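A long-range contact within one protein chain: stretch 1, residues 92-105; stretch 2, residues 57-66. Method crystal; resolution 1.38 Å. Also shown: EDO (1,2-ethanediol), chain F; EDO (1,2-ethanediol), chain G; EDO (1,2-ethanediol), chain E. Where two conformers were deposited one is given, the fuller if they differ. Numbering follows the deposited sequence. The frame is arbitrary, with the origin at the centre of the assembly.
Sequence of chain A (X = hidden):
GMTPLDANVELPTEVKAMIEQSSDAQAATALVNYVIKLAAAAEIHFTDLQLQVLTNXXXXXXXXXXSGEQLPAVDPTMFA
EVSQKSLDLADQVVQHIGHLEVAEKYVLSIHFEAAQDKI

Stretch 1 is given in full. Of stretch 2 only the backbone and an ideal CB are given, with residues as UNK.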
ATOM      1  N   GLN A  92       6.633  -6.852  -0.065  1.00  9.87           N
ATOM      2  CA  GLN A  92       7.730  -5.902   0.102  1.00 10.65           C
ATOM      3  C   GLN A  92       7.257  -4.706   0.908  1.00 10.24           C
ATOM      4  O   GLN A  92       7.978  -4.219   1.795  1.00 10.91           O
ATOM      5  CB  GLN A  92       8.240  -5.437  -1.253  1.00 11.74           C
ATOM      6  CG  GLN A  92       9.431  -4.536  -1.125  1.00 16.30           C
ATOM      7  CD  GLN A  92      10.161  -4.291  -2.428  1.00 19.32           C
ATOM      8  OE1 GLN A  92       9.932  -4.958  -3.431  1.00 20.27           O
ATOM      9  NE2 GLN A  92      11.069  -3.321  -2.398  1.00 24.58           N
ATOM     10  N   VAL A  93       6.062  -4.201   0.637  1.00  9.80           N
ATOM     11  CA  VAL A  93       5.549  -3.042   1.388  1.00  9.82           C
ATOM     12  C   VAL A  93       5.334  -3.345   2.854  1.00  9.33           C
ATOM     13  O   VAL A  93       5.755  -2.601   3.746  1.00 10.09           O
ATOM     14  CB  VAL A  93       4.264  -2.521   0.787  1.00  9.28           C
ATOM     15  CG1 VAL A  93       3.623  -1.353   1.644  1.00 11.82           C
ATOM     16  CG2 VAL A  93       4.483  -1.989  -0.615  1.00 11.25           C
ATOM     17  N   VAL A  94       4.733  -4.498   3.111  1.00  9.20           N
ATOM     18  CA  VAL A  94       4.485  -4.928   4.521  1.00  9.85           C
ATOM     19  C   VAL A  94       5.799  -5.026   5.284  1.00 10.05           C
ATOM     20  O   VAL A  94       5.918  -4.512   6.400  1.00 10.98           O
ATOM     21  CB  VAL A  94       3.784  -6.269   4.523  1.00  9.42           C
ATOM     22  CG1 VAL A  94       3.712  -6.866   5.971  1.00 10.24           C
ATOM     23  CG2 VAL A  94       2.369  -6.146   3.905  1.00 10.43           C
ATOM     24  N   GLN A  95       6.803  -5.654   4.698  1.00  9.24           N
ATOM     25  CA  GLN A  95       8.088  -5.779   5.326  1.00  9.95           C
ATOM     26  C   GLN A  95       8.803  -4.472   5.511  1.00 11.33           C
ATOM     27  O   GLN A  95       9.517  -4.293   6.496  1.00 12.60           O
ATOM     28  CB  GLN A  95       8.922  -6.827   4.606  1.00 10.26           C
ATOM     29  CG  GLN A  95       8.304  -8.225   4.589  1.00 10.63           C
ATOM     30  CD  GLN A  95       7.975  -8.750   5.962  1.00 11.79           C
ATOM     31  OE1 GLN A  95       6.812  -9.125   6.278  1.00 14.65           O
ATOM     32  NE2 GLN A  95       8.940  -8.773   6.784  1.00  9.96           N
ATOM     33  N   HIS A  96       8.667  -3.605   4.542  1.00  9.95           N
ATOM     34  CA  HIS A  96       9.217  -2.255   4.627  1.00  9.83           C
ATOM     35  C   HIS A  96       8.648  -1.463   5.779  1.00 10.08           C
ATOM     36  O   HIS A  96       9.420  -0.830   6.499  1.00 12.88           O
ATOM     37  CB  HIS A  96       8.972  -1.488   3.293  1.00 10.00           C
ATOM     38  CG  HIS A  96       9.265  -0.027   3.361  1.00 12.70           C
ATOM     39  ND1 HIS A  96      10.544   0.461   3.273  1.00 20.09           N
ATOM     40  CD2 HIS A  96       8.452   1.038   3.508  1.00 15.41           C
ATOM     41  CE1 HIS A  96      10.491   1.790   3.338  1.00 17.16           C
ATOM     42  NE2 HIS A  96       9.238   2.164   3.514  1.00 18.43           N
ATOM     43  N   ILE A  97       7.352  -1.516   6.002  1.00  9.55           N
ATOM     44  CA  ILE A  97       6.728  -0.820   7.136  1.00  9.64           C
ATOM     45  C   ILE A  97       7.243  -1.391   8.438  1.00 10.04           C
ATOM     46  O   ILE A  97       7.579  -0.608   9.333  1.00 11.91           O
ATOM     47  CB  ILE A  97       5.209  -0.908   7.045  1.00 10.72           C
ATOM     48  CG1 ILE A  97       4.638  -0.172   5.837  1.00  9.89           C
ATOM     49  CG2 ILE A  97       4.532  -0.343   8.311  1.00 11.91           C
ATOM     50  CD1 ILE A  97       3.217  -0.542   5.480  1.00 11.30           C
ATOM     51  N   GLY A  98       7.309  -2.691   8.535  1.00 10.62           N
ATOM     52  CA  GLY A  98       7.750  -3.352   9.740  1.00 10.82           C
ATOM     53  C   GLY A  98       6.654  -3.477  10.780  1.00 10.85           C
ATOM     54  O   GLY A  98       5.624  -2.812  10.708  1.00 10.35           O
ATOM     55  N   HIS A  99       6.886  -4.349  11.751  1.00  9.97           N
ATOM     56  CA  HIS A  99       5.957  -4.605  12.861  1.00  9.11           C
ATOM     57  C   HIS A  99       4.553  -4.963  12.413  1.00  9.75           C
ATOM     58  O   HIS A  99       3.567  -4.627  13.096  1.00 11.30           O
ATOM     59  CB  HIS A  99       5.924  -3.392  13.818  1.00 11.21           C
ATOM     60  CG  HIS A  99       7.223  -3.161  14.479  1.00 10.39           C
ATOM     61  ND1 HIS A  99       8.094  -2.193  14.072  1.00 11.52           N
ATOM     62  CD2 HIS A  99       7.814  -3.802  15.513  1.00 10.18           C
ATOM     63  CE1 HIS A  99       9.171  -2.235  14.847  1.00 12.30           C
ATOM     64  NE2 HIS A  99       9.015  -3.189  15.750  1.00 11.12           N
ATOM     65  N   LEU A 100       4.459  -5.656  11.299  1.00  9.52           N
ATOM     66  CA  LEU A 100       3.230  -6.168  10.786  1.00  9.82           C
ATOM     67  C   LEU A 100       3.297  -7.640  10.548  1.00 12.03           C
ATOM     68  O   LEU A 100       4.368  -8.188  10.290  1.00 13.00           O
ATOM     69  CB  LEU A 100       2.863  -5.475   9.476  1.00  9.48           C
ATOM     70  CG  LEU A 100       2.435  -4.002   9.579  1.00  9.62           C
ATOM     71  CD1 LEU A 100       2.267  -3.393   8.175  1.00 12.46           C
ATOM     72  CD2 LEU A 100       1.141  -3.871  10.405  1.00 10.94           C
ATOM     73  N   GLU A 101       2.133  -8.277  10.546  1.00 11.02           N
ATOM     74  CA  GLU A 101       2.077  -9.670  10.177  1.00  9.93           C
ATOM     75  C   GLU A 101       2.184  -9.879   8.678  1.00 10.26           C
ATOM     76  O   GLU A 101       1.688  -9.067   7.891  1.00 10.80           O
ATOM     77  CB  GLU A 101       0.772 -10.288  10.667  1.00 12.49           C
ATOM     78  CG  GLU A 101       0.612 -10.173  12.175  1.00 13.94           C
ATOM     79  CD  GLU A 101       1.725 -10.794  13.012  1.00 16.30           C
ATOM     80  OE1 GLU A 101       2.065 -11.962  12.666  1.00 16.82           O
ATOM     81  OE2 GLU A 101       2.203 -10.176  14.013  1.00 15.70           O
ATOM     82  N   VAL A 102       2.834 -10.962   8.281  1.00  9.45           N
ATOM     83  CA  VAL A 102       3.044 -11.256   6.874  1.00  9.58           C
ATOM     84  C   VAL A 102       1.743 -11.161   6.075  1.00 10.37           C
ATOM     85  O   VAL A 102       1.728 -10.629   4.968  1.00 10.41           O
ATOM     86  CB  VAL A 102       3.706 -12.661   6.660  1.00 10.56           C
ATOM     87  CG1 VAL A 102       3.722 -13.082   5.182  1.00 12.17           C
ATOM     88  CG2 VAL A 102       5.133 -12.641   7.213  1.00 13.32           C
ATOM     89  N   ALA A 103       0.679 -11.730   6.613  1.00 10.83           N
ATOM     90  CA  ALA A 103      -0.583 -11.820   5.923  1.00  9.92           C
ATOM     91  C   ALA A 103      -1.285 -10.504   5.657  1.00 10.28           C
ATOM     92  O   ALA A 103      -2.285 -10.505   4.932  1.00 11.35           O
ATOM     93  CB  ALA A 103      -1.507 -12.812   6.670  1.00 12.08           C
ATOM     94  N   GLU A 104      -0.799  -9.374   6.134  1.00  9.44           N
ATOM     95  CA  GLU A 104      -1.227  -8.075   5.687  1.00  8.70           C
ATOM     96  C   GLU A 104      -1.068  -7.990   4.157  1.00  9.38           C
ATOM     97  O   GLU A 104      -1.752  -7.184   3.505  1.00 10.79           O
ATOM     98  CB  GLU A 104      -0.436  -6.967   6.314  1.00  9.43           C
ATOM     99  CG  GLU A 104      -0.631  -6.748   7.794  1.00 10.60           C
ATOM    100  CD  GLU A 104      -1.819  -5.866   8.192  1.00 12.26           C
ATOM    101  OE1 GLU A 104      -2.469  -5.205   7.325  1.00 13.27           O
ATOM    102  OE2 GLU A 104      -2.072  -5.821   9.422  1.00 13.07           O
ATOM    103  N   LYS A 105      -0.171  -8.779   3.566  1.00  9.21           N
ATOM    104  CA  LYS A 105       0.037  -8.680   2.131  1.00  9.00           C
ATOM    105  C   LYS A 105      -1.209  -8.985   1.326  1.00  9.86           C
ATOM    106  O   LYS A 105      -1.309  -8.521   0.183  1.00 10.49           O
ATOM    107  CB  LYS A 105       1.199  -9.574   1.690  1.00  9.65           C
ATOM    108  CG  LYS A 105       0.937 -11.047   1.725  1.00  8.89           C
ATOM    109  CD  LYS A 105       2.161 -11.887   1.355  1.00 10.63           C
ATOM    110  CE  LYS A 105       1.916 -13.336   1.499  1.00 12.03           C
ATOM    111  NZ  LYS A 105       3.100 -14.205   1.046  1.00 16.14           N
ATOM    112  N   UNK A  57      -5.848   2.699   3.009  1.00 13.59           N
ATOM    113  CA  UNK A  57      -5.409   1.395   3.510  1.00 12.08           C
ATOM    114  C   UNK A  57      -3.979   1.460   4.058  1.00 12.68           C
ATOM    115  O   UNK A  57      -3.679   0.864   5.105  1.00 12.32           O
ATOM    116  CB  UNK A  57      -5.497   0.346   2.400  1.00 12.08           C
ATOM    117  N   UNK A  58      -3.111   2.188   3.369  1.00 11.76           N
ATOM    118  CA  UNK A  58      -1.731   2.343   3.851  1.00 11.16           C
ATOM    119  C   UNK A  58      -1.681   3.039   5.211  1.00 12.98           C
ATOM    120  O   UNK A  58      -0.935   2.641   6.114  1.00 11.67           O
ATOM    121  CB  UNK A  58      -0.903   3.133   2.836  1.00 11.16           C
ATOM    122  N   UNK A  59      -2.495   4.065   5.397  1.00 12.23           N
ATOM    123  CA  UNK A  59      -2.589   4.713   6.701  1.00 12.53           C
ATOM    124  C   UNK A  59      -3.066   3.772   7.791  1.00 11.41           C
ATOM    125  O   UNK A  59      -2.505   3.772   8.907  1.00 11.92           O
ATOM    126  CB  UNK A  59      -3.530   5.917   6.619  1.00 12.53           C
ATOM    127  N   UNK A  60      -4.053   2.945   7.474  0.50 12.22           N
ATOM    128  CA  UNK A  60      -4.515   1.946   8.416  0.50 12.21           C
ATOM    129  C   UNK A  60      -3.411   0.943   8.803  0.50 11.91           C
ATOM    130  O   UNK A  60      -3.214   0.640   9.975  0.50 12.40           O
ATOM    131  CB  UNK A  60      -5.713   1.202   7.822  0.50 12.21           C
ATOM    132  N   UNK A  61      -2.683   0.465   7.804  1.00 12.08           N
ATOM    133  CA  UNK A  61      -1.546  -0.465   8.047  1.00 11.75           C
ATOM    134  C   UNK A  61      -0.447   0.186   8.889  1.00 10.67           C
ATOM    135  O   UNK A  61       0.072  -0.415   9.812  1.00 11.34           O
ATOM    136  CB  UNK A  61      -0.953  -0.938   6.718  1.00 11.75           C
ATOM    137  N   UNK A  62      -0.065   1.424   8.553  1.00 10.72           N
ATOM    138  CA  UNK A  62       0.896   2.157   9.343  1.00 10.47           C
ATOM    139  C   UNK A  62       0.421   2.305  10.768  1.00 10.86           C
ATOM    140  O   UNK A  62       1.149   2.096  11.733  1.00 10.86           O
ATOM    141  CB  UNK A  62       1.162   3.531   8.726  1.00 10.47           C
ATOM    142  N   UNK A  63      -0.848   2.623  10.926  1.00 11.79           N
ATOM    143  CA  UNK A  63      -1.411   2.712  12.264  1.00 12.16           C
ATOM    144  C   UNK A  63      -1.272   1.439  13.051  1.00 11.81           C
ATOM    145  O   UNK A  63      -0.877   1.434  14.233  1.00 12.79           O
ATOM    146  CB  UNK A  63      -2.890   3.097  12.185  1.00 12.16           C
ATOM    147  N   UNK A  64      -1.545   0.310  12.428  1.00 10.75           N
ATOM    148  CA  UNK A  64      -1.446  -1.007  13.086  1.00 12.41           C
ATOM    149  C   UNK A  64      -0.023  -1.364  13.408  1.00 11.28           C
ATOM    150  O   UNK A  64       0.253  -1.951  14.450  1.00 11.89           O
ATOM    151  CB  UNK A  64      -2.055  -2.100  12.205  1.00 12.41           C
ATOM    152  N   UNK A  65       0.922  -0.978  12.544  1.00 10.23           N
ATOM    153  CA  UNK A  65       2.335  -1.199  12.790  1.00 10.66           C
ATOM    154  C   UNK A  65       2.809  -0.539  14.054  1.00 12.92           C
ATOM    155  O   UNK A  65       3.735  -1.007  14.738  1.00 13.89           O
ATOM    156  CB  UNK A  65       3.163  -0.694  11.607  1.00 10.66           C
ATOM    157  N   UNK A  66       2.165   0.571  14.401  1.00 10.93           N
ATOM    158  CA  UNK A  66       2.496   1.319  15.628  1.00 11.02           C
ATOM    159  C   UNK A  66       1.685   0.892  16.836  1.00 12.12           C
ATOM    160  O   UNK A  66       2.205   0.836  17.933  1.00 12.58           O
ATOM    161  CB  UNK A  66       2.287   2.817  15.396  1.00 11.02           C
TER
HETATM  162  C1  EDO F 307      -0.217   7.404  11.307  1.00 34.09           C
HETATM  163  O1  EDO F 307       0.201   7.424  12.683  1.00 41.57           O
HETATM  164  C2  EDO F 307      -0.888   6.102  10.892  1.00 33.85           C
HETATM  165  O2  EDO F 307      -2.210   5.953  11.423  1.00 42.36           O
HETATM  166  C1  EDO G 308      12.767  -1.152   0.268  1.00 30.85           C
HETATM  167  O1  EDO G 308      11.905  -1.646  -0.760  1.00 42.07           O
HETATM  168  C2  EDO G 308      12.928  -2.241   1.292  1.00 29.45           C
HETATM  169  O2  EDO G 308      12.534  -1.747   2.578  1.00 38.09           O
HETATM  170  C1  EDO E 305       4.646   7.725  17.221  1.00 29.75           C
HETATM  171  O1  EDO E 305       5.300   7.725  15.953  1.00 32.99           O
HETATM  172  C2  EDO E 305       5.765   7.620  18.237  1.00 29.27           C
HETATM  173  O2  EDO E 305       6.260   8.941  18.400  1.00 24.27           O

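Stretch 2 is a single helical run. Its axis lies 10.8 Å from that of helix 92-97, with 41° between their N-to-C directions.

Position 57 points its CA-to-CB bond sideways, and no atom of stretch 1 lies within 5.5 Å of the ideal CB. A long or polar side chain could still reach back toward the carbonyl and carboxylate of Glu104. The residue is His57. Its ring makes no direct contact, but a water links the two stretches here: it lies 2.8 Å from His57 NE2 and donates to Glu104 O at 2.8 Å and to Glu104 OE1 at 2.7 Å.

Position 58 also points sideways. The methyl groups of Val93 are the apolar surface to be reached, so a branched or long aliphatic chain would suit. It is Leu58, whose end comes nearer than its CB: CD2 lies 4.1 Å from Val93 CG1.

Position 59 is out of reach of stretch 1, which sets no requirement. It is Ile59.

Position 60 points sideways, with nothing near its CB. Many residues would fit. It is Glu60, one conformer of two, and its role appears at position 64.

Position 61 points toward stretch 1. Its ideal CB is 4.3 Å from Leu100 CD1, 4.4 Å from Ile97 CD1 and 4.6 Å from Glu104 OE1. Two of these are aliphatic methyls and the third is a carboxylate oxygen; a long, flexible apolar chain would do well against the methyls, and leucine or isoleucine would also be plausible. The residue is Met61, present as selenomethionine. Its CE meets three side chains: Val94 CG2 at 3.7 Å, Ile97 CD1 at 3.8 Å and Leu100 CD1 at 3.8 Å.

Position 62 points sideways, its ideal CB 5.2 Å from Ile97 CG2. A medium apolar side chain would suit. Leu62 places CD1 4.3 Å from Ile97 CG2.

Position 63 points away, but a CB here would be crowded by O2 of the chain F ethanediol, at 3.0 Å. With that molecule bound, glycine fits well. It is Gly63.

Position 64 points toward stretch 1. Its ideal CB is 4.1 Å from Leu100 CD2 and 4.6 Å from Glu104 OE2. The carboxylate invites a donor, preferably arginine or lysine. It is Arg64, which forms a two-pronged salt bridge: NE to Glu104 OE2 at 2.8 Å and NH2 to Glu104 OE1 at 2.9 Å. Arg64 NH1 also bonds Glu60 OE2 at 2.9 Å, so the guanidinium joins two acids.

Position 65 is tight. Its ideal CB lies 3.4 Å from Gly98 O, 3.6 Å from Ile97 CG2 and 3.9 Å from Leu100 CG. Small residues suit: alanine, serine or glycine. It is Ser65. Its OG turns back to donate to Leu62 O at 2.7 Å, while its CB packs 3.6 Å from Ile97 CG2.

Position 66 points away from stretch 1, leaving the choice open. Lys66 NZ bonds O1 of the chain F ethanediol at 3.0 Å.

Stretch 2 57-66: HLIEMLGRSK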
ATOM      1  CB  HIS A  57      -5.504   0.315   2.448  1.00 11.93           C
ATOM      2  CG  HIS A  57      -5.275  -1.051   3.006  1.00 12.17           C
ATOM      3  ND1 HIS A  57      -6.127  -1.577   3.966  1.00 14.84           N
ATOM      4  CD2 HIS A  57      -4.259  -1.937   2.859  1.00 12.10           C
ATOM      5  CE1 HIS A  57      -5.636  -2.749   4.363  1.00 14.64           C
ATOM      6  NE2 HIS A  57      -4.512  -2.997   3.701  1.00 13.88           N
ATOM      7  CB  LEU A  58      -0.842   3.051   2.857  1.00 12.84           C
ATOM      8  CG  LEU A  58      -0.501   2.342   1.559  1.00 12.18           C
ATOM      9  CD1 LEU A  58       0.154   3.343   0.562  1.00 13.07           C
ATOM     10  CD2 LEU A  58       0.324   1.075   1.789  1.00 13.07           C
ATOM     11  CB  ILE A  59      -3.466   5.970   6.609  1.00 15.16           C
ATOM     12  CG1 ILE A  59      -2.709   7.030   5.792  1.00 16.18           C
ATOM     13  CG2 ILE A  59      -3.820   6.530   7.996  1.00 16.05           C
ATOM     14  CD1 ILE A  59      -3.581   8.278   5.372  1.00 18.46           C
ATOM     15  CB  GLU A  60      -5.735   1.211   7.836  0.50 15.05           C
ATOM     16  CG  GLU A  60      -6.205   0.054   8.688  0.50 15.25           C
ATOM     17  CD  GLU A  60      -7.325  -0.768   8.020  0.50 18.11           C
ATOM     18  OE1 GLU A  60      -8.356  -0.118   7.711  0.50 19.82           O
ATOM     19  OE2 GLU A  60      -7.177  -2.012   7.786  0.50 16.62           O
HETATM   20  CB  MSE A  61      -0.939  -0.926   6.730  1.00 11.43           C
HETATM   21  CG  MSE A  61      -1.834  -1.795   5.870  1.00 11.65           C
HETATM   22 SE   MSE A  61      -1.073  -2.221   4.149  0.75 11.98          SE
HETATM   23  CE  MSE A  61       0.465  -3.105   4.825  1.00 17.18           C
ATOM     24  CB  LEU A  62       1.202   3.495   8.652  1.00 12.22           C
ATOM     25  CG  LEU A  62       2.226   4.412   9.321  1.00 13.20           C
ATOM     26  CD1 LEU A  62       3.566   3.713   9.371  1.00 15.27           C
ATOM     27  CD2 LEU A  62       2.255   5.772   8.552  1.00 15.66           C
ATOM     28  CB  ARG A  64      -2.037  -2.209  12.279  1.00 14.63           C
ATOM     29  CG  ARG A  64      -3.445  -2.456  12.437  1.00 21.28           C
ATOM     30  CD  ARG A  64      -3.803  -3.826  11.908  1.00 14.01           C
ATOM     31  NE  ARG A  64      -3.750  -3.877  10.466  1.00 12.87           N
ATOM     32  CZ  ARG A  64      -4.606  -3.308   9.645  1.00 12.65           C
ATOM     33  NH1 ARG A  64      -5.632  -2.599  10.131  1.00 16.58           N
ATOM     34  NH2 ARG A  64      -4.492  -3.463   8.362  1.00 14.37           N
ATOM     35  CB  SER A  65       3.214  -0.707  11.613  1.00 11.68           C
ATOM     36  OG  SER A  65       3.417   0.725  11.552  1.00 12.43           O
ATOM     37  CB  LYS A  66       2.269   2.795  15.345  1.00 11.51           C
ATOM     38  CG  LYS A  66       3.241   3.371  14.326  1.00 14.82           C
ATOM     39  CD  LYS A  66       2.733   4.709  13.829  1.00 23.89           C
ATOM     40  CE  LYS A  66       3.107   5.712  14.739  1.00 26.26           C
ATOM     41  NZ  LYS A  66       2.767   7.050  14.139  1.00 30.92           N
TER
HETATM   42  O   HOH W   1      -3.484  -5.386   4.808  1.00 12.96           O
HETATM   43  O   HOH W   2       1.575  -4.317  14.759  1.00 23.82           O
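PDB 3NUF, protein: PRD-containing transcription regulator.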